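PDB 5V7P: protein-S-isoprenylcysteine O-methyltransferase from Tribolium castaneum, which catalyses the methylation of the C-terminal carboxylate of isoprenylated cysteine in proteins, with S-adenosyl-L-methionine as methyl donor, in the endoplasmic reticulum membrane. Local coordinates for residues A[85-93]-A[150-159]; A[165-176]-A[210-221]. All blocks are in the same frame, centred on the assembly; numbering follows the deposited sequence. Where two conformers were deposited one is given.

Helix 156-180 takes part in both contacts. In contact 1 its first turn, with the loop before it, meets the loop and first helical turn of residues 85-93, at the end of the bundle assigned to the lumenal side. In contact 2 its later turns, residues 165-176, pack antiparallel against residues 210-221. The two centres lie about 23 Å apart and the nearest atoms about 6 Å apart, without touching. Contact 1 is about 21 Å from the centre of the chain and away from the cofactor and substrate sites, with lipid and alkanes around it; contact 2, about 9 Å from that centre, carries Pro210, Ser211 and Tyr212, which bind the cofactor product S-adenosyl-L-homocysteine.

Contact 1. Residues A[85-93]-A[150-159]; sequences APPNIQIFG and PGLKEIHWLS. With MPG ([(Z)-octadec-9-enyl] (2R)-2,3-bis(oxidanyl)propanoate), chain S; D10 (decane), chain N; D10 (decane), chain J.
The imidazole of His156 has the backbone carbonyl of Pro87 at its edge, near the plane, with Pro87 O 3.5 Å from His156 CE1, and the glycerate-like head of a bound lipid, MPG of chain S, over one face. O3 of that lipid is 3.1 Å from CG of His156. The amide of Gln90 stands at the same rim, its plane turned 48° from the ring, and CD1 of Ile91 lies 3.5 Å from ND1 of His156. An alanine at His156 is likely to leave the lipid head without the ring against it and open a gap beside Pro87 and Ile91. The indole of Trp157 carries a decane (chain N) over one face and CG2 of Ile155 over the opposite one. With CG1 set beside the backbone N (chi1 -61°), Ile91 reaches between the two segments: its CG1 lies 3.0 Å from Lys153 O and its CD1 3.5 Å from Ser159 CB, a tight carbon pair. CB of Lys153 rests 3.6 Å from Asn88 O, and the methylene CG of Glu154 lies 3.8 Å from Pro87 O. The bend of Lys153 at chi2 (-56°) turns its amine from the 85-93 segment toward a salt bridge with Glu145 and hydrogen bonds to Leu226 O, Ile227 O and Asn228 OD1, while Ser159 OG bonds to Ile225 O. The contact joins the 86-89 loop and the start of helix 90-113 to the short helix 150-153 and the first turn of helix 156-180; helix 129-148 lies alongside through Thr146 and Phe142, and the end of helix 210-225 and the residues just after it receive the polar ends of Lys153 and Ser159.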
loop_
_atom_site.group_PDB
_atom_site.type_symbol
_atom_site.label_atom_id
_atom_site.label_comp_id
_atom_site.label_asym_id
_atom_site.label_seq_id
_atom_site.Cartn_x
_atom_site.Cartn_y
_atom_site.Cartn_z
ATOM N N ALA A 85 21.122 18.549 11.669
ATOM C CA ALA A 85 21.823 17.393 12.197
ATOM C C ALA A 85 23.214 17.280 11.578
ATOM O O ALA A 85 23.501 17.910 10.556
ATOM C CB ALA A 85 21.024 16.119 11.932
ATOM N N PRO A 86 24.099 16.493 12.181
ATOM C CA PRO A 86 25.425 16.311 11.604
ATOM C C PRO A 86 25.321 15.759 10.197
ATOM O O PRO A 86 24.357 15.043 9.861
ATOM C CB PRO A 86 26.096 15.311 12.552
ATOM C CG PRO A 86 25.371 15.458 13.838
ATOM C CD PRO A 86 23.961 15.791 13.473
ATOM N N PRO A 87 26.302 16.045 9.336
ATOM C CA PRO A 87 26.273 15.464 7.984
ATOM C C PRO A 87 26.197 13.952 8.002
ATOM O O PRO A 87 25.761 13.350 7.013
ATOM C CB PRO A 87 27.581 15.961 7.356
ATOM C CG PRO A 87 28.476 16.237 8.517
ATOM C CD PRO A 87 27.582 16.719 9.620
ATOM N N ASN A 88 26.619 13.324 9.100
ATOM C CA ASN A 88 26.483 11.883 9.257
ATOM C C ASN A 88 25.020 11.449 9.246
ATOM O O ASN A 88 24.719 10.300 8.903
ATOM C CB ASN A 88 27.159 11.465 10.565
ATOM C CG ASN A 88 27.253 9.971 10.724
ATOM O OD1 ASN A 88 27.405 9.240 9.747
ATOM N ND2 ASN A 88 27.152 9.501 11.960
ATOM N N ILE A 89 24.109 12.346 9.615
ATOM C CA ILE A 89 22.717 11.986 9.847
ATOM C C ILE A 89 21.744 12.702 8.919
ATOM O O ILE A 89 20.631 12.192 8.710
ATOM C CB ILE A 89 22.329 12.257 11.317
ATOM C CG1 ILE A 89 23.408 11.729 12.274
ATOM C CG2 ILE A 89 20.971 11.641 11.647
ATOM C CD1 ILE A 89 23.655 10.233 12.186
ATOM N N GLN A 90 22.108 13.855 8.350
ATOM C CA GLN A 90 21.143 14.673 7.619
ATOM C C GLN A 90 20.362 13.869 6.587
ATOM O O GLN A 90 19.203 14.187 6.300
ATOM C CB GLN A 90 21.863 15.837 6.939
ATOM C CG GLN A 90 22.404 16.867 7.913
ATOM C CD GLN A 90 23.210 17.949 7.229
ATOM O OE1 GLN A 90 24.016 17.672 6.342
ATOM N NE2 GLN A 90 22.992 19.193 7.637
ATOM N N ILE A 91 20.976 12.828 6.025
ATOM C CA ILE A 91 20.302 12.009 5.022
ATOM C C ILE A 91 18.978 11.480 5.558
ATOM O O ILE A 91 17.958 11.486 4.858
ATOM C CB ILE A 91 21.228 10.861 4.579
ATOM C CG1 ILE A 91 22.514 11.410 3.953
ATOM C CG2 ILE A 91 20.523 9.945 3.610
ATOM C CD1 ILE A 91 22.298 12.380 2.813
ATOM N N PHE A 92 18.974 11.006 6.804
ATOM C CA PHE A 92 17.777 10.377 7.345
ATOM C C PHE A 92 16.614 11.357 7.418
ATOM O O PHE A 92 15.453 10.950 7.295
ATOM C CB PHE A 92 18.077 9.795 8.724
ATOM C CG PHE A 92 17.110 8.733 9.153
ATOM C CD1 PHE A 92 17.256 7.429 8.714
ATOM C CD2 PHE A 92 16.052 9.038 9.995
ATOM C CE1 PHE A 92 16.368 6.448 9.105
ATOM C CE2 PHE A 92 15.161 8.061 10.390
ATOM C CZ PHE A 92 15.318 6.764 9.946
ATOM N N GLY A 93 16.902 12.646 7.607
ATOM C CA GLY A 93 15.834 13.632 7.663
ATOM C C GLY A 93 15.060 13.731 6.362
ATOM O O GLY A 93 13.828 13.774 6.364
ATOM N N PRO A 150 30.665 6.610 8.748
ATOM C CA PRO A 150 29.998 7.911 8.568
ATOM C C PRO A 150 30.210 8.517 7.191
ATOM O O PRO A 150 29.326 9.229 6.696
ATOM C CB PRO A 150 30.618 8.782 9.672
ATOM C CG PRO A 150 31.878 8.081 10.072
ATOM C CD PRO A 150 31.616 6.625 9.873
ATOM N N GLY A 151 31.355 8.262 6.554
ATOM C CA GLY A 151 31.595 8.813 5.232
ATOM C C GLY A 151 30.623 8.298 4.192
ATOM O O GLY A 151 30.355 8.976 3.196
ATOM N N LEU A 152 30.079 7.098 4.404
ATOM C CA LEU A 152 29.121 6.537 3.457
ATOM C C LEU A 152 27.880 7.413 3.344
ATOM O O LEU A 152 27.389 7.666 2.239
ATOM C CB LEU A 152 28.740 5.118 3.884
ATOM C CG LEU A 152 27.696 4.389 3.032
ATOM C CD1 LEU A 152 28.234 4.097 1.644
ATOM C CD2 LEU A 152 27.258 3.108 3.718
ATOM N N LYS A 153 27.359 7.885 4.475
ATOM C CA LYS A 153 26.159 8.712 4.479
ATOM C C LYS A 153 26.454 10.181 4.212
ATOM O O LYS A 153 25.513 10.979 4.127
ATOM C CB LYS A 153 25.428 8.571 5.817
ATOM C CG LYS A 153 25.247 7.131 6.281
ATOM C CD LYS A 153 24.521 6.277 5.247
ATOM C CE LYS A 153 24.260 4.878 5.782
ATOM N NZ LYS A 153 23.593 4.004 4.783
ATOM N N GLU A 154 27.724 10.557 4.082
ATOM C CA GLU A 154 28.110 11.920 3.749
ATOM C C GLU A 154 28.254 12.136 2.248
ATOM O O GLU A 154 28.715 13.201 1.828
ATOM C CB GLU A 154 29.418 12.281 4.456
ATOM C CG GLU A 154 29.266 12.512 5.954
ATOM C CD GLU A 154 30.598 12.589 6.673
ATOM O OE1 GLU A 154 30.887 11.688 7.487
ATOM O OE2 GLU A 154 31.360 13.546 6.419
ATOM N N ILE A 155 27.872 11.154 1.438
ATOM C CA ILE A 155 27.924 11.291 -0.029
ATOM C C ILE A 155 26.563 11.839 -0.442
ATOM O O ILE A 155 25.679 11.131 -0.929
ATOM C CB ILE A 155 28.266 9.967 -0.721
ATOM C CG1 ILE A 155 29.531 9.354 -0.108
ATOM C CG2 ILE A 155 28.450 10.195 -2.215
ATOM C CD1 ILE A 155 29.816 7.938 -0.565
ATOM N N HIS A 156 26.395 13.150 -0.251
ATOM C CA HIS A 156 25.078 13.761 -0.392
ATOM C C HIS A 156 24.581 13.742 -1.834
ATOM O O HIS A 156 23.368 13.649 -2.062
ATOM C CB HIS A 156 25.112 15.192 0.142
ATOM C CG HIS A 156 25.182 15.274 1.637
ATOM N ND1 HIS A 156 25.315 14.160 2.438
ATOM C CD2 HIS A 156 25.132 16.336 2.476
ATOM C CE1 HIS A 156 25.347 14.532 3.705
ATOM N NE2 HIS A 156 25.239 15.848 3.756
ATOM N N TRP A 157 25.481 13.827 -2.818
ATOM C CA TRP A 157 25.033 13.828 -4.208
ATOM C C TRP A 157 24.360 12.512 -4.570
ATOM O O TRP A 157 23.405 12.500 -5.355
ATOM C CB TRP A 157 26.203 14.114 -5.155
ATOM C CG TRP A 157 27.316 13.114 -5.097
ATOM C CD1 TRP A 157 28.437 13.181 -4.321
ATOM C CD2 TRP A 157 27.424 11.901 -5.853
ATOM N NE1 TRP A 157 29.234 12.085 -4.544
ATOM C CE2 TRP A 157 28.634 11.283 -5.479
ATOM C CE3 TRP A 157 26.616 11.277 -6.807
ATOM C CZ2 TRP A 157 29.054 10.072 -6.024
ATOM C CZ3 TRP A 157 27.035 10.073 -7.347
ATOM C CH2 TRP A 157 28.242 9.484 -6.954
ATOM N N LEU A 158 24.830 11.396 -4.006
ATOM C CA LEU A 158 24.159 10.118 -4.230
ATOM C C LEU A 158 22.755 10.133 -3.640
ATOM O O LEU A 158 21.786 9.736 -4.297
ATOM C CB LEU A 158 24.978 8.975 -3.623
ATOM C CG LEU A 158 25.476 7.866 -4.553
ATOM C CD1 LEU A 158 26.153 6.771 -3.737
ATOM C CD2 LEU A 158 24.354 7.271 -5.395
ATOM N N SER A 159 22.630 10.587 -2.392
ATOM C CA SER A 159 21.325 10.623 -1.739
ATOM C C SER A 159 20.362 11.541 -2.481
ATOM O O SER A 159 19.170 11.233 -2.604
ATOM C CB SER A 159 21.486 11.074 -0.289
ATOM O OG SER A 159 20.231 11.280 0.332
HETATM C C2 MPG S . 19.435 21.334 2.793
HETATM C C3 MPG S . 18.127 20.601 3.087
HETATM C C4 MPG S . 16.937 21.442 2.628
HETATM C C5 MPG S . 16.687 21.208 1.141
HETATM C C6 MPG S . 15.941 19.888 0.946
HETATM C C7 MPG S . 15.641 19.651 -0.536
HETATM C C8 MPG S . 16.915 19.543 -1.374
HETATM C C9 MPG S . 17.797 18.416 -0.835
HETATM C C10 MPG S . 19.025 18.223 -1.265
HETATM C C11 MPG S . 19.680 19.099 -2.331
HETATM C C12 MPG S . 20.583 20.128 -1.655
HETATM C C13 MPG S . 20.860 21.276 -2.624
HETATM C C14 MPG S . 21.437 20.720 -3.926
HETATM O O1 MPG S . 20.412 19.148 2.772
HETATM C C1 MPG S . 20.619 20.461 3.212
HETATM C CXD MPG S . 21.049 16.724 3.154
HETATM O O2 MPG S . 22.087 16.004 3.762
HETATM C C21 MPG S . 20.922 16.312 1.689
HETATM O O3 MPG S . 22.162 15.860 1.218
HETATM O O4 MPG S . 22.362 18.596 3.729
HETATM C CX3 MPG S . 21.344 18.221 3.250
HETATM C C3 D10 N . 27.847 15.825 -7.961
HETATM C C4 D10 N . 28.606 14.598 -8.461
HETATM C C5 D10 N . 29.859 14.393 -7.611
HETATM C C6 D10 N . 30.601 13.148 -8.094
HETATM C C7 D10 N . 31.859 12.942 -7.253
HETATM C C1 D10 J . 13.222 6.672 13.226
HETATM C C2 D10 J . 11.723 6.743 12.939
HETATM C C3 D10 J . 11.482 7.004 11.453
HETATM C C4 D10 J . 9.977 7.030 11.195
HETATM C C5 D10 J . 9.700 7.258 9.711
HETATM C C6 D10 J . 8.194 7.168 9.471
HETATM C C7 D10 J . 7.883 7.470 8.008
HETATM C C8 D10 J . 6.460 7.012 7.683
HETATM C C9 D10 J . 5.457 7.876 8.442
#

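Contact 2. Residues A[165-176]-A[210-221]; sequences VCILGEVLRKTA and PSYVGWFYWSIG. With SAH (S-adenosyl-L-homocysteine), chain C; MPG ([(Z)-octadec-9-enyl] (2R)-2,3-bis(oxidanyl)propanoate), chain B; MPG ([(Z)-octadec-9-enyl] (2R)-2,3-bis(oxidanyl)propanoate), chain R.
Backbone against backbone, Gly169 and Gly214 bring the helices to 7.4 Å between axes, running antiparallel at 158°. Gly214 CA lies 3.3 Å from Gly169 O in a CA-H...O contact, and a CB on either glycine would clash with the other helix. The same close fit recurs where CG2 of Val165 meets CA of Gly221 at 3.3 Å. Apolar contacts flank this core: Leu172 spreads its two methyls, CD2 to Pro210 CB and CD1 to Val213 CG1 (3.5 Å), while Ala176 CB abuts Pro210 CG.

The guanidinium of Arg173 lies flat over one face of the Trp215 indole, planes 28° apart, with CE3 of Trp215 against its centre, 3.2 Å from CZ of Arg173. A bend of the arginine chain at chi2 (110°) helps lay the group there. The lipid MPG of chain B covers the opposite face of that indole, leaving Trp215 between a cation and an alkenyl chain. The sulfur SG of Cys166 sits over the five-membered ring of Trp218, 4.2 Å from its centroid.

Polar bonds run along and beyond the helices. Lys174 NZ forms a salt bridge with Glu170 OE2 (2.7 Å), and both Arg173 and Lys174 pair with Glu106. Ser211 grips the carboxylate of S-adenosyl-L-homocysteine twice, through N to OXT and through OG to O (2.6 Å); Tyr212 N gives O another bond.

Helix 90-113 lies along the Arg173 and Trp218 side, with Phe102 stacked on Trp218, while helix 231-258 meets Tyr212, Phe216 and Ile220, and helix 203-206 closes the Ala176-Pro210 end.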
loop_
_atom_site.group_PDB
_atom_site.type_symbol
_atom_site.label_atom_id
_atom_site.label_comp_id
_atom_site.label_asym_id
_atom_site.label_seq_id
_atom_site.Cartn_x
_atom_site.Cartn_y
_atom_site.Cartn_z
ATOM N N VAL A 165 14.565 10.521 -7.955
ATOM C CA VAL A 165 13.707 9.440 -8.435
ATOM C C VAL A 165 12.443 9.370 -7.591
ATOM O O VAL A 165 11.362 9.054 -8.103
ATOM C CB VAL A 165 14.434 8.073 -8.464
ATOM C CG1 VAL A 165 15.947 8.214 -8.640
ATOM C CG2 VAL A 165 14.111 7.221 -7.236
ATOM N N CYS A 166 12.547 9.669 -6.293
ATOM C CA CYS A 166 11.364 9.665 -5.439
ATOM C C CYS A 166 10.383 10.749 -5.857
ATOM O O CYS A 166 9.171 10.508 -5.909
ATOM C CB CYS A 166 11.767 9.845 -3.978
ATOM S SG CYS A 166 12.392 8.348 -3.202
ATOM N N ILE A 167 10.880 11.949 -6.157
ATOM C CA ILE A 167 9.999 13.010 -6.639
ATOM C C ILE A 167 9.375 12.603 -7.967
ATOM O O ILE A 167 8.160 12.722 -8.163
ATOM C CB ILE A 167 10.766 14.341 -6.751
ATOM C CG1 ILE A 167 11.198 14.810 -5.358
ATOM C CG2 ILE A 167 9.898 15.409 -7.427
ATOM C CD1 ILE A 167 12.033 16.080 -5.346
ATOM N N LEU A 168 10.195 12.107 -8.895
ATOM C CA LEU A 168 9.669 11.664 -10.182
ATOM C C LEU A 168 8.645 10.551 -9.998
ATOM O O LEU A 168 7.544 10.605 -10.558
ATOM C CB LEU A 168 10.812 11.202 -11.085
ATOM C CG LEU A 168 11.810 12.276 -11.522
ATOM C CD1 LEU A 168 12.957 11.642 -12.294
ATOM C CD2 LEU A 168 11.131 13.347 -12.358
ATOM N N GLY A 169 8.991 9.530 -9.213
ATOM C CA GLY A 169 8.046 8.453 -8.963
ATOM C C GLY A 169 6.773 8.952 -8.314
ATOM O O GLY A 169 5.679 8.455 -8.600
ATOM N N GLU A 170 6.894 9.947 -7.433
ATOM C CA GLU A 170 5.713 10.510 -6.791
ATOM C C GLU A 170 4.844 11.252 -7.795
ATOM O O GLU A 170 3.615 11.104 -7.789
ATOM C CB GLU A 170 6.120 11.438 -5.648
ATOM C CG GLU A 170 5.898 10.838 -4.271
ATOM C CD GLU A 170 4.428 10.711 -3.932
ATOM O OE1 GLU A 170 3.727 11.746 -3.926
ATOM O OE2 GLU A 170 3.965 9.578 -3.687
ATOM N N VAL A 171 5.459 12.054 -8.667
ATOM C CA VAL A 171 4.690 12.779 -9.673
ATOM C C VAL A 171 3.998 11.797 -10.609
ATOM O O VAL A 171 2.803 11.923 -10.896
ATOM C CB VAL A 171 5.599 13.756 -10.440
ATOM C CG1 VAL A 171 4.834 14.445 -11.570
ATOM C CG2 VAL A 171 6.166 14.799 -9.488
ATOM N N LEU A 172 4.738 10.796 -11.091
ATOM C CA LEU A 172 4.135 9.775 -11.941
ATOM C C LEU A 172 2.940 9.134 -11.249
ATOM O O LEU A 172 1.866 8.983 -11.843
ATOM C CB LEU A 172 5.174 8.708 -12.298
ATOM C CG LEU A 172 5.020 7.947 -13.622
ATOM C CD1 LEU A 172 5.697 6.585 -13.528
ATOM C CD2 LEU A 172 3.569 7.792 -14.056
ATOM N N ARG A 173 3.111 8.764 -9.978
ATOM C CA ARG A 173 2.067 8.057 -9.244
ATOM C C ARG A 173 0.804 8.904 -9.129
ATOM O O ARG A 173 -0.290 8.471 -9.514
ATOM C CB ARG A 173 2.589 7.671 -7.857
ATOM C CG ARG A 173 1.566 6.985 -6.961
ATOM C CD ARG A 173 1.905 5.536 -6.748
ATOM N NE ARG A 173 0.710 4.743 -6.473
ATOM C CZ ARG A 173 0.229 4.487 -5.261
ATOM N NH1 ARG A 173 -0.873 3.762 -5.126
ATOM N NH2 ARG A 173 0.846 4.946 -4.182
ATOM N N LYS A 174 0.937 10.114 -8.585
ATOM C CA LYS A 174 -0.239 10.937 -8.322
ATOM C C LYS A 174 -0.930 11.352 -9.616
ATOM O O LYS A 174 -2.163 11.429 -9.667
ATOM C CB LYS A 174 0.152 12.161 -7.496
ATOM C CG LYS A 174 -0.013 11.968 -5.995
ATOM C CD LYS A 174 0.779 10.771 -5.479
ATOM C CE LYS A 174 0.538 10.548 -3.997
ATOM N NZ LYS A 174 1.315 9.390 -3.466
ATOM N N THR A 175 -0.159 11.622 -10.671
ATOM C CA THR A 175 -0.771 11.911 -11.964
ATOM C C THR A 175 -1.627 10.745 -12.433
ATOM O O THR A 175 -2.744 10.942 -12.925
ATOM C CB THR A 175 0.304 12.236 -12.999
ATOM O OG1 THR A 175 1.261 11.173 -13.055
ATOM C CG2 THR A 175 1.001 13.539 -12.651
ATOM N N ALA A 176 -1.122 9.518 -12.283
ATOM C CA ALA A 176 -1.902 8.347 -12.669
ATOM C C ALA A 176 -3.221 8.288 -11.908
ATOM O O ALA A 176 -4.273 8.018 -12.498
ATOM C CB ALA A 176 -1.087 7.075 -12.429
ATOM N N PRO A 210 1.008 2.890 -14.560
ATOM C CA PRO A 210 1.900 3.996 -14.177
ATOM C C PRO A 210 1.966 4.241 -12.678
ATOM O O PRO A 210 2.996 4.721 -12.189
ATOM C CB PRO A 210 1.303 5.199 -14.923
ATOM C CG PRO A 210 -0.130 4.836 -15.146
ATOM C CD PRO A 210 -0.147 3.352 -15.347
ATOM N N SER A 211 0.902 3.939 -11.930
ATOM C CA SER A 211 0.957 4.136 -10.486
ATOM C C SER A 211 1.892 3.124 -9.833
ATOM O O SER A 211 2.586 3.448 -8.866
ATOM C CB SER A 211 -0.447 4.052 -9.882
ATOM O OG SER A 211 -0.782 2.729 -9.503
ATOM N N TYR A 212 1.939 1.895 -10.357
ATOM C CA TYR A 212 2.891 0.918 -9.839
ATOM C C TYR A 212 4.312 1.238 -10.281
ATOM O O TYR A 212 5.265 0.972 -9.538
ATOM C CB TYR A 212 2.499 -0.492 -10.286
ATOM C CG TYR A 212 1.123 -0.937 -9.826
ATOM C CD1 TYR A 212 0.472 -0.299 -8.777
ATOM C CD2 TYR A 212 0.476 -1.997 -10.447
ATOM C CE1 TYR A 212 -0.783 -0.704 -8.362
ATOM C CE2 TYR A 212 -0.773 -2.410 -10.034
ATOM C CZ TYR A 212 -1.399 -1.760 -8.992
ATOM O OH TYR A 212 -2.647 -2.164 -8.581
ATOM N N VAL A 213 4.478 1.806 -11.477
ATOM C CA VAL A 213 5.802 2.237 -11.917
ATOM C C VAL A 213 6.347 3.301 -10.974
ATOM O O VAL A 213 7.493 3.226 -10.513
ATOM C CB VAL A 213 5.747 2.751 -13.369
ATOM C CG1 VAL A 213 7.092 3.332 -13.796
ATOM C CG2 VAL A 213 5.344 1.638 -14.314
ATOM N N GLY A 214 5.533 4.316 -10.680
ATOM C CA GLY A 214 5.961 5.341 -9.741
ATOM C C GLY A 214 6.252 4.776 -8.366
ATOM O O GLY A 214 7.268 5.103 -7.750
ATOM N N TRP A 215 5.369 3.908 -7.871
ATOM C CA TRP A 215 5.590 3.281 -6.574
ATOM C C TRP A 215 6.856 2.433 -6.586
ATOM O O TRP A 215 7.644 2.466 -5.635
ATOM C CB TRP A 215 4.372 2.434 -6.203
ATOM C CG TRP A 215 4.238 2.156 -4.740
ATOM C CD1 TRP A 215 5.237 2.137 -3.811
ATOM C CD2 TRP A 215 3.028 1.862 -4.032
ATOM N NE1 TRP A 215 4.723 1.847 -2.570
ATOM C CE2 TRP A 215 3.369 1.674 -2.680
ATOM C CE3 TRP A 215 1.687 1.738 -4.413
ATOM C CZ2 TRP A 215 2.421 1.369 -1.705
ATOM C CZ3 TRP A 215 0.748 1.435 -3.446
ATOM C CH2 TRP A 215 1.118 1.253 -2.108
ATOM N N PHE A 216 7.070 1.676 -7.666
ATOM C CA PHE A 216 8.234 0.801 -7.763
ATOM C C PHE A 216 9.531 1.588 -7.623
ATOM O O PHE A 216 10.381 1.267 -6.782
ATOM C CB PHE A 216 8.194 0.049 -9.097
ATOM C CG PHE A 216 9.392 -0.829 -9.344
ATOM C CD1 PHE A 216 9.605 -1.966 -8.582
ATOM C CD2 PHE A 216 10.292 -0.530 -10.353
ATOM C CE1 PHE A 216 10.699 -2.778 -8.810
ATOM C CE2 PHE A 216 11.389 -1.340 -10.586
ATOM C CZ PHE A 216 11.591 -2.467 -9.813
ATOM N N TYR A 217 9.703 2.628 -8.439
ATOM C CA TYR A 217 10.947 3.389 -8.398
ATOM C C TYR A 217 11.036 4.263 -7.156
ATOM O O TYR A 217 12.128 4.444 -6.608
ATOM C CB TYR A 217 11.086 4.233 -9.662
ATOM C CG TYR A 217 11.463 3.403 -10.863
ATOM C CD1 TYR A 217 12.718 2.815 -10.951
ATOM C CD2 TYR A 217 10.567 3.193 -11.899
ATOM C CE1 TYR A 217 13.070 2.045 -12.038
ATOM C CE2 TYR A 217 10.911 2.423 -12.993
ATOM C CZ TYR A 217 12.165 1.853 -13.055
ATOM O OH TYR A 217 12.522 1.085 -14.138
ATOM N N TRP A 218 9.908 4.805 -6.694
ATOM C CA TRP A 218 9.914 5.565 -5.449
ATOM C C TRP A 218 10.471 4.727 -4.308
ATOM O O TRP A 218 11.328 5.186 -3.545
ATOM C CB TRP A 218 8.501 6.047 -5.123
ATOM C CG TRP A 218 8.399 6.754 -3.805
ATOM C CD1 TRP A 218 8.569 8.086 -3.576
ATOM C CD2 TRP A 218 8.101 6.163 -2.532
ATOM N NE1 TRP A 218 8.396 8.364 -2.242
ATOM C CE2 TRP A 218 8.108 7.201 -1.579
ATOM C CE3 TRP A 218 7.825 4.859 -2.106
ATOM C CZ2 TRP A 218 7.851 6.977 -0.229
ATOM C CZ3 TRP A 218 7.570 4.639 -0.764
ATOM C CH2 TRP A 218 7.587 5.693 0.158
ATOM N N SER A 219 10.002 3.483 -4.183
ATOM C CA SER A 219 10.442 2.647 -3.072
ATOM C C SER A 219 11.942 2.390 -3.136
ATOM O O SER A 219 12.633 2.443 -2.112
ATOM C CB SER A 219 9.678 1.326 -3.071
ATOM O OG SER A 219 9.955 0.557 -4.234
ATOM N N ILE A 220 12.461 2.088 -4.328
ATOM C CA ILE A 220 13.907 1.976 -4.499
ATOM C C ILE A 220 14.576 3.302 -4.169
ATOM O O ILE A 220 15.644 3.342 -3.545
ATOM C CB ILE A 220 14.241 1.517 -5.931
ATOM C CG1 ILE A 220 13.612 0.151 -6.217
ATOM C CG2 ILE A 220 15.754 1.452 -6.136
ATOM C CD1 ILE A 220 13.665 -0.260 -7.675
ATOM N N GLY A 221 13.954 4.408 -4.581
ATOM C CA GLY A 221 14.534 5.716 -4.331
ATOM C C GLY A 221 14.765 5.987 -2.857
ATOM O O GLY A 221 15.793 6.554 -2.476
HETATM N N SAH C . -2.581 -0.680 -12.222
HETATM C CA SAH C . -2.957 0.711 -12.438
HETATM C CB SAH C . -4.089 1.108 -11.498
HETATM C CG SAH C . -3.847 0.769 -10.031
HETATM S SD SAH C . -5.340 1.041 -9.039
HETATM C C SAH C . -1.760 1.638 -12.239
HETATM O O SAH C . -0.734 1.241 -11.685
HETATM O OXT SAH C . -1.787 2.807 -12.626
HETATM C "C5'" SAH C . -6.000 -0.632 -9.292
HETATM C "C4'" SAH C . -7.355 -0.652 -9.988
HETATM O "O4'" SAH C . -7.285 0.055 -11.209
HETATM C "C3'" SAH C . -7.768 -2.080 -10.310
HETATM O "O3'" SAH C . -8.998 -2.392 -9.697
HETATM C "C2'" SAH C . -7.880 -2.147 -11.819
HETATM O "O2'" SAH C . -9.055 -2.816 -12.215
HETATM C "C1'" SAH C . -7.871 -0.686 -12.262
HETATM N N9 SAH C . -7.122 -0.451 -13.514
HETATM C C8 SAH C . -5.866 -0.895 -13.837
HETATM N N7 SAH C . -5.547 -0.445 -15.071
HETATM C C5 SAH C . -6.582 0.284 -15.539
HETATM C C6 SAH C . -6.781 0.961 -16.733
HETATM N N6 SAH C . -5.844 0.968 -17.676
HETATM N N1 SAH C . -7.968 1.629 -16.931
HETATM C C2 SAH C . -8.943 1.625 -15.958
HETATM N N3 SAH C . -8.737 0.949 -14.776
HETATM C C4 SAH C . -7.575 0.289 -14.572
HETATM C C2 MPG B . 9.795 -2.234 1.947
HETATM C C3 MPG B . 10.040 -2.060 0.454
HETATM C C4 MPG B . 8.767 -2.302 -0.351
HETATM C C5 MPG B . 8.991 -1.852 -1.777
HETATM C C6 MPG B . 7.783 -2.239 -2.613
HETATM C C7 MPG B . 6.512 -1.508 -2.189
HETATM C C8 MPG B . 5.365 -2.492 -2.341
HETATM C C9 MPG B . 4.048 -1.722 -2.336
HETATM C C10 MPG B . 3.157 -1.815 -1.375
HETATM C C11 MPG B . 3.330 -2.708 -0.146
HETATM C C12 MPG B . 2.599 -2.086 1.033
HETATM C C13 MPG B . 1.090 -2.157 0.824
HETATM C C14 MPG B . 0.441 -1.103 1.708
HETATM C C15 MPG B . -1.074 -1.297 1.730
HETATM C C16 MPG B . -1.581 -1.349 3.169
HETATM O O1 MPG B . 9.521 -0.050 2.835
HETATM C C1 MPG B . 8.813 -1.197 2.493
HETATM C CXD MPG B . 9.667 2.443 2.592
HETATM O O2 MPG B . 10.388 3.183 1.650
HETATM C C21 MPG B . 10.508 2.302 3.870
HETATM O O3 MPG B . 11.816 2.742 3.635
HETATM O O4 MPG B . 8.949 0.965 0.905
HETATM C CX3 MPG B . 9.344 1.069 2.018
HETATM C C2 MPG R . -0.342 13.976 -19.320
HETATM C C3 MPG R . 0.475 14.360 -18.090
HETATM C C4 MPG R . 1.955 14.321 -18.456
HETATM C C5 MPG R . 2.791 14.733 -17.246
HETATM C C6 MPG R . 3.045 13.526 -16.347
HETATM C C7 MPG R . 4.229 13.814 -15.426
HETATM C C8 MPG R . 4.714 12.510 -14.803
HETATM C C9 MPG R . 6.130 12.716 -14.253
HETATM C C10 MPG R . 7.139 11.889 -14.443
HETATM C C11 MPG R . 7.066 10.584 -15.240
HETATM C C12 MPG R . 8.153 10.578 -16.306
HETATM C C13 MPG R . 9.516 10.422 -15.636
HETATM O O1 MPG R . -2.386 14.574 -20.368
HETATM C C1 MPG R . -1.805 14.355 -19.114
HETATM C CXD MPG R . -4.513 15.095 -21.633
HETATM O O2 MPG R . -4.578 14.070 -22.586
HETATM C C21 MPG R . -3.755 16.284 -22.218
HETATM O O3 MPG R . -4.200 16.524 -23.525
HETATM O O4 MPG R . -4.407 14.214 -19.449
HETATM C CX3 MPG R . -3.785 14.589 -20.387
#